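Local atomic coordinates of Lmo0325 protein (Listeria monocytogenes EGD-e, PDB entry 4RYK), a protein that probably binds DNA through an N-terminal helix-turn-helix domain and is thought to act as a transcriptional regulator of the Rgg type. Residues Phe174-Glu177 with Val178-His181; Asp212-Ile216 with Gln217-Asn221; Val291-Lys294 with Gln295-Glu298. One frame throughout, in Å; residues are numbered along the deposited sequence.

Contact 1 of 3, residues Phe174-Glu177 with Val178-His181; sequences FEEE and VQIH
The ring of Phe174 has CG of Gln179 at its edge, near the ring plane. CG1 of Val178 is neither over a face nor at the edge; it lies 4.1 Å from CG of Phe174 and 3.8 Å from its CB, and the two side chains cross at about a right angle. CG of Phe174 stands anti to its carbonyl carbon (chi1 -43°), which carries the rest of the ring away from the first turn of the helix. The other flat groups are the carboxylate of Glu176 and the amide of Gln179, with planes 56° apart. They do not stack. OE1 of Gln179 instead sits 3.4 Å from CA of Glu176, while NE2 is hydrogen-bonded to the carbonyl O of Ile171. That bond ties the amide to the chain before the helix. Glu175 is the N-cap residue. Its O accepts a nearly straight bond from N of Gln179 at 2.8 Å and a weak one from N of Val178. The next turn continues with N of Ile180 bound to O of Glu176 at 3.0 Å. One turn apart, CD1 of Ile180 rests 3.8 Å from CG of Glu176. This is the N-terminal start of helix 176-193, within the Rgg-type C-terminal domain. Phe174 meets Phe182 edge-to-face and packs with Val178 against helix 143-153. Glu176 and Ile180 touch Tyr222 of helix 220-235.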
loop_
_atom_site.group_PDB
_atom_site.type_symbol
_atom_site.label_atom_id
_atom_site.label_comp_id
_atom_site.label_asym_id
_atom_site.label_seq_id
_atom_site.Cartn_x
_atom_site.Cartn_y
_atom_site.Cartn_z
ATOM N N PHE A 174 10.308 26.484 -10.948
ATOM C CA PHE A 174 11.500 26.969 -10.263
ATOM C C PHE A 174 12.687 27.012 -11.205
ATOM O O PHE A 174 12.773 26.211 -12.123
ATOM C CB PHE A 174 11.844 26.065 -9.102
ATOM C CG PHE A 174 10.658 25.641 -8.268
ATOM C CD1 PHE A 174 9.781 26.569 -7.756
ATOM C CD2 PHE A 174 10.464 24.316 -7.977
ATOM C CE1 PHE A 174 8.715 26.168 -6.965
ATOM C CE2 PHE A 174 9.377 23.891 -7.220
ATOM C CZ PHE A 174 8.506 24.839 -6.701
ATOM N N GLU A 175 13.621 27.921 -10.948
ATOM C CA GLU A 175 14.919 27.871 -11.620
ATOM C C GLU A 175 15.636 26.565 -11.289
ATOM O O GLU A 175 15.391 25.925 -10.245
ATOM C CB GLU A 175 15.818 29.006 -11.143
ATOM C CG GLU A 175 15.197 30.369 -11.304
ATOM C CD GLU A 175 16.143 31.475 -10.902
ATOM O OE1 GLU A 175 16.649 31.451 -9.741
ATOM O OE2 GLU A 175 16.373 32.361 -11.756
ATOM N N GLU A 176 16.562 26.204 -12.157
ATOM C CA GLU A 176 17.276 24.961 -12.043
ATOM C C GLU A 176 17.997 24.827 -10.720
ATOM O O GLU A 176 17.971 23.763 -10.121
ATOM C CB GLU A 176 18.259 24.790 -13.179
ATOM C CG GLU A 176 18.826 23.375 -13.224
ATOM C CD GLU A 176 19.565 23.060 -14.533
ATOM O OE1 GLU A 176 19.433 23.813 -15.521
ATOM O OE2 GLU A 176 20.286 22.048 -14.588
ATOM N N GLU A 177 18.613 25.900 -10.235
ATOM C CA GLU A 177 19.348 25.795 -8.993
ATOM C C GLU A 177 18.422 25.402 -7.846
ATOM O O GLU A 177 18.781 24.630 -6.981
ATOM C CB GLU A 177 20.026 27.116 -8.657
ATOM C CG GLU A 177 21.007 27.000 -7.522
ATOM C CD GLU A 177 21.454 28.379 -6.982
ATOM O OE1 GLU A 177 21.485 29.415 -7.735
ATOM O OE2 GLU A 177 21.733 28.410 -5.758
ATOM N N VAL A 178 17.228 25.975 -7.869
ATOM C CA VAL A 178 16.235 25.796 -6.836
ATOM C C VAL A 178 15.620 24.386 -6.986
ATOM O O VAL A 178 15.396 23.709 -6.017
ATOM C CB VAL A 178 15.151 26.880 -7.024
ATOM C CG1 VAL A 178 13.996 26.690 -6.077
ATOM C CG2 VAL A 178 15.731 28.273 -6.825
ATOM N N GLN A 179 15.343 23.971 -8.212
ATOM C CA GLN A 179 14.871 22.607 -8.462
ATOM C C GLN A 179 15.828 21.613 -7.862
ATOM O O GLN A 179 15.405 20.705 -7.175
ATOM C CB GLN A 179 14.774 22.307 -9.924
ATOM C CG GLN A 179 13.692 23.100 -10.631
ATOM C CD GLN A 179 13.730 22.898 -12.144
ATOM O OE1 GLN A 179 14.790 22.730 -12.724
ATOM N NE2 GLN A 179 12.574 22.911 -12.774
ATOM N N ILE A 180 17.128 21.799 -8.080
ATOM C CA ILE A 180 18.136 20.875 -7.539
ATOM C C ILE A 180 18.217 20.890 -6.032
ATOM O O ILE A 180 18.306 19.828 -5.393
ATOM C CB ILE A 180 19.502 21.170 -8.149
ATOM C CG1 ILE A 180 19.486 20.722 -9.621
ATOM C CG2 ILE A 180 20.627 20.497 -7.360
ATOM C CD1 ILE A 180 20.577 21.381 -10.456
ATOM N N HIS A 181 18.198 22.085 -5.456
ATOM C CA HIS A 181 18.174 22.240 -4.017
ATOM C C HIS A 181 16.937 21.549 -3.390
ATOM O O HIS A 181 17.046 20.849 -2.396
ATOM C CB HIS A 181 18.217 23.746 -3.641
ATOM C CG HIS A 181 17.966 24.016 -2.186
ATOM N ND1 HIS A 181 18.967 24.029 -1.235
ATOM C CD2 HIS A 181 16.812 24.268 -1.512
ATOM C CE1 HIS A 181 18.449 24.289 -0.047
ATOM N NE2 HIS A 181 17.146 24.450 -0.188
#

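Contact 2 of 3, residues Asp212-Ile216 with Gln217-Asn221; sequences DELII and QNKIN
Leu214 and Lys219 cross at about a right angle, with CD2 of the leucine 4.0 Å from CB of the lysine. CD of Lys219 also passes close to this methyl. The lysine chain then bends at its last torsion (chi4 94°), and NZ reaches OE1 of Gln217 at 2.6 Å. NZ lies almost straight beyond the C=O bond of the amide (166°). Gln217 meets Glu213 on its other side: NE2 is 3.6 Å from CG of the glutamate, and the carboxylate and amide planes are 34° apart. The backbone between these side chains forms a Schellman motif that ends helix 197-216. Asn218, with positive phi, is its C' residue. N of Lys219 bonds to O of Leu214 at 3.0 Å, and N of Asn218 bonds to O of Ile215 from above the carbonyl plane. Lys219 is in turn the N-cap of helix 220-235, so the link between the two helices is very short. CD1 of Ile220 turns back to within 4.4 Å of CA of Ile215. Ile215 packs on Tyr252, Ala255 and Ile256 of helix 243-259. Leu214 touches Tyr222, Ala223 and Val226 of helix 220-235.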
loop_
_atom_site.group_PDB
_atom_site.type_symbol
_atom_site.label_atom_id
_atom_site.label_comp_id
_atom_site.label_asym_id
_atom_site.label_seq_id
_atom_site.Cartn_x
_atom_site.Cartn_y
_atom_site.Cartn_z
ATOM N N ASP A 212 11.983 11.087 -17.028
ATOM C CA ASP A 212 11.371 11.324 -18.327
ATOM C C ASP A 212 11.685 12.745 -18.782
ATOM O O ASP A 212 12.118 12.975 -19.920
ATOM C CB ASP A 212 9.854 11.124 -18.238
ATOM C CG ASP A 212 9.153 11.301 -19.587
ATOM O OD1 ASP A 212 8.960 12.452 -20.009
ATOM O OD2 ASP A 212 8.780 10.300 -20.228
ATOM N N GLU A 213 11.498 13.699 -17.884
ATOM C CA GLU A 213 11.707 15.116 -18.263
ATOM C C GLU A 213 13.171 15.427 -18.520
ATOM O O GLU A 213 13.503 16.236 -19.392
ATOM C CB GLU A 213 11.125 16.062 -17.209
ATOM C CG GLU A 213 10.840 17.459 -17.754
ATOM C CD GLU A 213 9.772 17.420 -18.833
ATOM O OE1 GLU A 213 8.605 17.089 -18.506
ATOM O OE2 GLU A 213 10.113 17.660 -20.008
ATOM N N LEU A 214 14.060 14.776 -17.779
ATOM C CA LEU A 214 15.478 15.006 -17.963
ATOM C C LEU A 214 15.949 14.417 -19.262
ATOM O O LEU A 214 16.804 15.010 -19.957
ATOM C CB LEU A 214 16.297 14.426 -16.833
ATOM C CG LEU A 214 16.080 15.223 -15.571
ATOM C CD1 LEU A 214 16.548 14.401 -14.382
ATOM C CD2 LEU A 214 16.740 16.602 -15.657
ATOM N N ILE A 215 15.410 13.261 -19.606
ATOM C CA ILE A 215 15.800 12.652 -20.877
ATOM C C ILE A 215 15.429 13.606 -22.011
ATOM O O ILE A 215 16.297 14.032 -22.766
ATOM C CB ILE A 215 15.190 11.259 -21.076
ATOM C CG1 ILE A 215 15.853 10.250 -20.126
ATOM C CG2 ILE A 215 15.371 10.784 -22.513
ATOM C CD1 ILE A 215 15.121 8.931 -20.045
ATOM N N ILE A 216 14.155 13.981 -22.068
ATOM C CA ILE A 216 13.639 14.931 -23.056
ATOM C C ILE A 216 14.466 16.183 -23.169
ATOM O O ILE A 216 14.640 16.690 -24.259
ATOM C CB ILE A 216 12.173 15.305 -22.752
ATOM C CG1 ILE A 216 11.260 14.166 -23.230
ATOM C CG2 ILE A 216 11.775 16.622 -23.417
ATOM C CD1 ILE A 216 9.873 14.179 -22.632
ATOM N N GLN A 217 14.973 16.682 -22.050
ATOM C CA GLN A 217 15.878 17.823 -22.072
ATOM C C GLN A 217 17.338 17.454 -22.275
ATOM O O GLN A 217 18.191 18.308 -22.120
ATOM C CB GLN A 217 15.826 18.554 -20.768
ATOM C CG GLN A 217 14.487 19.145 -20.462
ATOM C CD GLN A 217 14.521 19.797 -19.105
ATOM O OE1 GLN A 217 15.588 20.156 -18.594
ATOM N NE2 GLN A 217 13.370 19.922 -18.497
ATOM N N ASN A 218 17.644 16.186 -22.528
ATOM C CA ASN A 218 19.001 15.805 -22.811
ATOM C C ASN A 218 19.991 16.110 -21.689
ATOM O O ASN A 218 21.157 16.422 -21.954
ATOM C CB ASN A 218 19.465 16.518 -24.081
ATOM C CG ASN A 218 20.595 15.806 -24.745
ATOM O OD1 ASN A 218 20.617 14.592 -24.785
ATOM N ND2 ASN A 218 21.551 16.555 -25.250
ATOM N N LYS A 219 19.535 16.019 -20.443
ATOM C CA LYS A 219 20.418 16.136 -19.296
ATOM C C LYS A 219 20.666 14.744 -18.808
ATOM O O LYS A 219 20.007 14.279 -17.864
ATOM C CB LYS A 219 19.746 16.957 -18.229
ATOM C CG LYS A 219 19.449 18.383 -18.673
ATOM C CD LYS A 219 19.299 19.281 -17.457
ATOM C CE LYS A 219 19.339 20.752 -17.851
ATOM N NZ LYS A 219 17.942 21.215 -18.054
ATOM N N ILE A 220 21.571 14.055 -19.486
ATOM C CA ILE A 220 21.737 12.605 -19.350
ATOM C C ILE A 220 22.452 12.163 -18.057
ATOM O O ILE A 220 22.077 11.133 -17.443
ATOM C CB ILE A 220 22.382 12.026 -20.624
ATOM C CG1 ILE A 220 21.482 12.329 -21.827
ATOM C CG2 ILE A 220 22.556 10.513 -20.528
ATOM C CD1 ILE A 220 20.032 11.872 -21.695
ATOM N N ASN A 221 23.421 12.954 -17.608
ATOM C CA ASN A 221 24.029 12.728 -16.284
ATOM C C ASN A 221 22.966 12.715 -15.197
ATOM O O ASN A 221 22.931 11.833 -14.375
ATOM C CB ASN A 221 25.044 13.808 -15.935
ATOM C CG ASN A 221 26.225 13.807 -16.875
ATOM O OD1 ASN A 221 26.471 12.817 -17.577
ATOM N ND2 ASN A 221 26.974 14.913 -16.902
#

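Contact 3 of 3, residues Val291-Lys294 with Gln295-Glu298; sequences VVLK and QFLE
Leu293 and Leu297 meet one turn apart, with CD1 of Leu293 4.2 Å from CG of Leu297. CD1 of Leu293 also lies 4.5 Å from CD1 of Phe296, a looser contact. CG of Leu293 is anti to its backbone N (chi1 173°), and the end of the side chain thereby comes nearer to the following turn. CG of Leu297 sits 3.2 Å from O of Leu293, the same oxygen that lies at the edge of the Phe296 ring. Leu293, Phe296 and Leu297 line the packed face of helix 283-300, the last helix of an all-helical domain consistent with a TPR-like fold. Helical bonds run beneath them, from N of Phe296 to O of Val292 and from N of Leu297 to O of Leu293, both 2.9 Å. On the exposed side, CG of Gln295 stands beside its backbone N (chi1 -67°), 3.3 Å from O of Val291; the bend at chi2 turns the amide away. Farther out, Leu293 packs on Tyr251 and Met258 of helix 243-259 and on Lys271 and Ile274 of helix 263-279. Phe296 also rests on Met258, and Leu297 on Tyr267. Ile302, past the end of the helix, touches both Phe296 and Leu297.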
loop_
_atom_site.group_PDB
_atom_site.type_symbol
_atom_site.label_atom_id
_atom_site.label_comp_id
_atom_site.label_asym_id
_atom_site.label_seq_id
_atom_site.Cartn_x
_atom_site.Cartn_y
_atom_site.Cartn_z
ATOM N N VAL A 291 3.945 5.750 -27.742
ATOM C CA VAL A 291 4.002 7.108 -28.244
ATOM C C VAL A 291 5.272 7.784 -27.746
ATOM O O VAL A 291 6.000 8.399 -28.510
ATOM C CB VAL A 291 2.786 7.904 -27.774
ATOM C CG1 VAL A 291 2.923 9.401 -28.150
ATOM C CG2 VAL A 291 1.557 7.277 -28.392
ATOM N N VAL A 292 5.548 7.658 -26.461
ATOM C CA VAL A 292 6.767 8.223 -25.953
ATOM C C VAL A 292 7.953 7.715 -26.744
ATOM O O VAL A 292 8.880 8.469 -27.081
ATOM C CB VAL A 292 6.964 7.880 -24.484
ATOM C CG1 VAL A 292 8.262 8.469 -23.978
ATOM C CG2 VAL A 292 5.789 8.388 -23.649
ATOM N N LEU A 293 7.925 6.429 -27.054
ATOM C CA LEU A 293 9.091 5.804 -27.658
ATOM C C LEU A 293 9.278 6.318 -29.075
ATOM O O LEU A 293 10.411 6.603 -29.504
ATOM C CB LEU A 293 8.954 4.288 -27.679
ATOM C CG LEU A 293 10.027 3.523 -28.441
ATOM C CD1 LEU A 293 11.384 3.926 -27.893
ATOM C CD2 LEU A 293 9.858 2.022 -28.325
ATOM N N LYS A 294 8.183 6.383 -29.816
ATOM C CA LYS A 294 8.257 6.874 -31.180
ATOM C C LYS A 294 8.754 8.304 -31.279
ATOM O O LYS A 294 9.519 8.625 -32.175
ATOM C CB LYS A 294 6.900 6.813 -31.829
ATOM C CG LYS A 294 6.544 5.419 -32.243
ATOM C CD LYS A 294 5.068 5.325 -32.488
ATOM C CE LYS A 294 4.689 3.905 -32.825
ATOM N NZ LYS A 294 3.432 3.947 -33.602
ATOM N N GLN A 295 8.281 9.157 -30.382
ATOM C CA GLN A 295 8.646 10.571 -30.402
ATOM C C GLN A 295 10.106 10.680 -30.025
ATOM O O GLN A 295 10.865 11.455 -30.586
ATOM C CB GLN A 295 7.753 11.357 -29.427
ATOM C CG GLN A 295 6.286 11.413 -29.873
ATOM C CD GLN A 295 6.072 12.345 -31.073
ATOM O OE1 GLN A 295 6.441 13.524 -31.024
ATOM N NE2 GLN A 295 5.462 11.830 -32.153
ATOM N N PHE A 296 10.522 9.844 -29.099
ATOM C CA PHE A 296 11.907 9.850 -28.679
ATOM C C PHE A 296 12.818 9.455 -29.854
ATOM O O PHE A 296 13.834 10.107 -30.107
ATOM C CB PHE A 296 12.060 8.915 -27.499
ATOM C CG PHE A 296 13.461 8.587 -27.172
ATOM C CD1 PHE A 296 14.068 7.494 -27.740
ATOM C CD2 PHE A 296 14.175 9.366 -26.272
ATOM C CE1 PHE A 296 15.375 7.182 -27.419
ATOM C CE2 PHE A 296 15.473 9.038 -25.924
ATOM C CZ PHE A 296 16.081 7.945 -26.506
ATOM N N LEU A 297 12.449 8.407 -30.582
ATOM C CA LEU A 297 13.255 7.959 -31.708
ATOM C C LEU A 297 13.377 9.074 -32.740
ATOM O O LEU A 297 14.434 9.298 -33.302
ATOM C CB LEU A 297 12.616 6.754 -32.375
ATOM C CG LEU A 297 12.589 5.445 -31.600
ATOM C CD1 LEU A 297 11.921 4.346 -32.435
ATOM C CD2 LEU A 297 13.992 5.053 -31.160
ATOM N N GLU A 298 12.279 9.771 -32.980
ATOM C CA GLU A 298 12.298 10.934 -33.823
ATOM C C GLU A 298 13.129 12.122 -33.320
ATOM O O GLU A 298 14.014 12.588 -34.026
ATOM C CB GLU A 298 10.880 11.395 -34.055
ATOM C CG GLU A 298 10.381 11.034 -35.429
ATOM C CD GLU A 298 9.426 12.074 -35.896
ATOM O OE1 GLU A 298 8.560 12.420 -35.063
ATOM O OE2 GLU A 298 9.559 12.550 -37.036
#

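Contacts 1 and 2 are surface contacts, and contact 3 is partly buried. Contact 1 starts a helix, contact 2 ends one and begins the next, and contact 3 lies within a helix. Their chemistry differs: a helix start whose glutamine amide bonds the preceding chain, a Schellman turn with a lysine-glutamine bond, and a leucine-phenylalanine face. Contacts 1 and 2 meet where OE2 of Glu176 packs 3.6 Å from CE of Lys219; OE1 of Glu176 and NZ of Lys219 make at most a long, weak ion pair. Contacts 2 and 3 share packing on helix 243-259, and CG2 of Ile215 touches CE2 of Phe296 at 3.8 Å. Contacts 1 and 3 stay about 18 Å apart at their nearest atoms.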